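Local coordinates for putative cytosolic protein (Geobacillus zalihae, PDB 6AHX) that probably senses copper and, as a CsoR-type metal-sensitive repressor, controls transcription of a copper-responsive operon, at residues 30-35 and 54-59. Numbering follows the deposited sequence.
Sequences EGHVRA and AAVRKA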
ATOM      1  N   GLU A  30       3.328   4.974  -3.049  1.00 26.58           N
ATOM      2  CA  GLU A  30       4.650   4.319  -3.141  1.00 24.67           C
ATOM      3  C   GLU A  30       5.697   4.882  -2.154  1.00 24.93           C
ATOM      4  O   GLU A  30       6.273   4.112  -1.380  1.00 20.41           O
ATOM      5  CB  GLU A  30       5.149   4.352  -4.581  1.00 27.48           C
ATOM      6  CG  GLU A  30       6.386   3.495  -4.790  1.00 31.07           C
ATOM      7  CD  GLU A  30       7.130   3.794  -6.051  1.00 32.88           C
ATOM      8  OE1 GLU A  30       6.491   4.277  -7.020  1.00 29.13           O
ATOM      9  OE2 GLU A  30       8.337   3.463  -6.058  1.00 30.95           O
ATOM     10  N   GLY A  31       5.906   6.213  -2.166  1.00 24.48           N
ATOM     11  CA  GLY A  31       6.854   6.883  -1.255  1.00 24.18           C
ATOM     12  C   GLY A  31       6.473   6.690   0.211  1.00 25.33           C
ATOM     13  O   GLY A  31       7.292   6.643   1.121  1.00 26.54           O
ATOM     14  N   HIS A  32       5.191   6.567   0.441  1.00 26.87           N
ATOM     15  CA  HIS A  32       4.643   6.425   1.794  1.00 23.93           C
ATOM     16  C   HIS A  32       5.025   5.037   2.315  1.00 23.11           C
ATOM     17  O   HIS A  32       5.565   4.901   3.406  1.00 21.87           O
ATOM     18  CB  HIS A  32       3.149   6.721   1.717  1.00 24.31           C
ATOM     19  CG  HIS A  32       2.486   6.973   3.031  1.00 23.75           C
ATOM     20  ND1 HIS A  32       3.092   6.753   4.254  1.00 25.81           N
ATOM     21  CD2 HIS A  32       1.236   7.338   3.301  1.00 20.99           C
ATOM     22  CE1 HIS A  32       2.231   6.972   5.216  1.00 22.48           C
ATOM     23  NE2 HIS A  32       1.102   7.348   4.660  1.00 24.61           N
ATOM     24  N   VAL A  33       4.818   4.019   1.524  1.00 25.53           N
ATOM     25  CA  VAL A  33       5.237   2.648   1.925  1.00 26.59           C
ATOM     26  C   VAL A  33       6.753   2.551   2.138  1.00 26.40           C
ATOM     27  O   VAL A  33       7.211   1.913   3.144  1.00 23.75           O
ATOM     28  CB  VAL A  33       4.737   1.507   0.967  1.00 25.17           C
ATOM     29  CG1 VAL A  33       5.147   0.149   1.540  1.00 26.61           C
ATOM     30  CG2 VAL A  33       3.230   1.484   0.797  1.00 22.60           C
ATOM     31  N   ARG A  34       7.511   3.231   1.247  1.00 26.76           N
ATOM     32  CA  ARG A  34       8.948   3.342   1.397  1.00 29.31           C
ATOM     33  C   ARG A  34       9.317   3.901   2.748  1.00 30.22           C
ATOM     34  O   ARG A  34      10.274   3.446   3.381  1.00 30.49           O
ATOM     35  CB  ARG A  34       9.554   4.219   0.313  1.00 34.24           C
ATOM     36  CG  ARG A  34      11.070   4.406   0.479  1.00 40.12           C
ATOM     37  CD  ARG A  34      11.832   4.816  -0.804  1.00 45.84           C
ATOM     38  NE  ARG A  34      11.139   5.850  -1.604  1.00 50.11           N
ATOM     39  CZ  ARG A  34      10.408   5.665  -2.740  1.00 59.91           C
ATOM     40  NH1 ARG A  34       9.839   6.738  -3.331  1.00 61.10           N
ATOM     41  NH2 ARG A  34      10.226   4.444  -3.325  1.00 58.77           N
ATOM     42  N   ALA A  35       8.547   4.885   3.209  1.00 28.03           N
ATOM     43  CA  ALA A  35       8.835   5.531   4.488  1.00 27.04           C
ATOM     44  C   ALA A  35       8.529   4.644   5.633  1.00 28.18           C
ATOM     45  O   ALA A  35       9.308   4.576   6.593  1.00 28.04           O
ATOM     46  CB  ALA A  35       8.051   6.836   4.611  1.00 24.23           C
ATOM     47  N   ALA A  54      -2.367   1.853   8.261  1.00 20.71           N
ATOM     48  CA  ALA A  54      -3.780   2.087   8.107  1.00 20.64           C
ATOM     49  C   ALA A  54      -4.031   3.262   7.166  1.00 22.43           C
ATOM     50  O   ALA A  54      -4.942   3.211   6.345  1.00 25.26           O
ATOM     51  CB  ALA A  54      -4.408   2.335   9.419  1.00 20.46           C
ATOM     52  N   ALA A  55      -3.257   4.319   7.286  1.00 23.21           N
ATOM     53  CA  ALA A  55      -3.375   5.434   6.340  1.00 23.82           C
ATOM     54  C   ALA A  55      -3.146   5.011   4.878  1.00 23.28           C
ATOM     55  O   ALA A  55      -3.905   5.359   4.013  1.00 24.63           O
ATOM     56  CB  ALA A  55      -2.419   6.507   6.733  1.00 23.01           C
ATOM     57  N   VAL A  56      -2.148   4.186   4.620  1.00 24.68           N
ATOM     58  CA  VAL A  56      -1.931   3.669   3.289  1.00 23.17           C
ATOM     59  C   VAL A  56      -3.093   2.802   2.775  1.00 21.96           C
ATOM     60  O   VAL A  56      -3.480   2.917   1.618  1.00 20.01           O
ATOM     61  CB  VAL A  56      -0.591   2.888   3.211  1.00 23.30           C
ATOM     62  CG1 VAL A  56      -0.449   2.210   1.850  1.00 24.76           C
ATOM     63  CG2 VAL A  56       0.606   3.811   3.430  1.00 23.41           C
ATOM     64  N   ARG A  57      -3.639   1.907   3.613  1.00 23.86           N
ATOM     65  CA  ARG A  57      -4.841   1.117   3.238  1.00 22.75           C
ATOM     66  C   ARG A  57      -6.028   1.999   2.834  1.00 23.77           C
ATOM     67  O   ARG A  57      -6.759   1.711   1.895  1.00 24.62           O
ATOM     68  CB  ARG A  57      -5.195   0.104   4.328  1.00 22.94           C
ATOM     69  CG  ARG A  57      -4.089  -0.975   4.521  1.00 22.98           C
ATOM     70  CD  ARG A  57      -4.515  -2.140   5.447  1.00 25.20           C
ATOM     71  NE  ARG A  57      -5.560  -3.006   4.838  1.00 27.15           N
ATOM     72  CZ  ARG A  57      -6.852  -3.013   5.157  1.00 25.95           C
ATOM     73  NH1 ARG A  57      -7.315  -2.227   6.065  1.00 26.34           N
ATOM     74  NH2 ARG A  57      -7.708  -3.826   4.542  1.00 32.09           N
ATOM     75  N   LYS A  58      -6.193   3.093   3.556  1.00 23.83           N
ATOM     76  CA  LYS A  58      -7.235   4.054   3.247  1.00 25.14           C
ATOM     77  C   LYS A  58      -6.981   4.805   1.936  1.00 25.15           C
ATOM     78  O   LYS A  58      -7.907   4.926   1.153  1.00 26.87           O
ATOM     79  CB  LYS A  58      -7.363   4.983   4.428  1.00 29.05           C
ATOM     80  CG  LYS A  58      -8.496   5.946   4.314  1.00 40.52           C
ATOM     81  CD  LYS A  58      -8.557   6.824   5.566  1.00 52.10           C
ATOM     82  CE  LYS A  58      -9.919   7.536   5.680  1.00 62.49           C
ATOM     83  NZ  LYS A  58      -9.713   9.006   5.873  1.00 69.24           N
ATOM     84  N   ALA A  59      -5.741   5.227   1.670  1.00 20.61           N
ATOM     85  CA  ALA A  59      -5.362   5.905   0.449  1.00 22.46           C
ATOM     86  C   ALA A  59      -5.559   5.009  -0.745  1.00 23.28           C
ATOM     87  O   ALA A  59      -6.045   5.453  -1.810  1.00 22.79           O
ATOM     88  CB  ALA A  59      -3.907   6.339   0.524  1.00 24.93           C
TER
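Val56 lays its CG2 methyl almost squarely over the imidazole of His32, a compact example of how an antiparallel helix pair can pack through apolar and methyl-to-ring contacts. The methyl sits 3.6 Å from the centroid of the His32 ring and only 11° off the ring normal, a CH-pi contact over the face; its nearest ring atom is CD2 of His32, 3.6 Å from Val56 CG2. With CG anti to the backbone N (chi1 -165°), the ring of His32 is carried further toward helix 46-70 from a CB that already points that way, and the His32 and Val56 side chains run antiparallel, each alongside the other. Ala55 CB approaches the same ring obliquely, 4.2 Å from His32 NE2. Val56 also uses its other branch: CG1 meets CG2 of Val33 at 3.9 Å, the two side chains set roughly perpendicular. One residue thus spreads its two methyls between an aromatic face and an aliphatic neighbour. Helices 20-41 and 46-70 form an antiparallel hairpin that pairs with a second copy, consistent with the all-helical CsoR family. Val56 packs on Ile29, Ile36 and Leu60 of the second subunit, and Val33 on Leu26 of that subunit, so packing within the hairpin is continuous with packing between subunits. Replacing His32 by an alanine removes the ring, and would probably leave a gap beside Ala55 CB and Val56 CG2, the methyl deprived of its aromatic partner. With the segment axes 10.4 Å apart and no hydrogen bond or salt bridge linking the two segments, their join rests on dispersion and methyl-to-ring attraction, and probably depends on close side-chain fit.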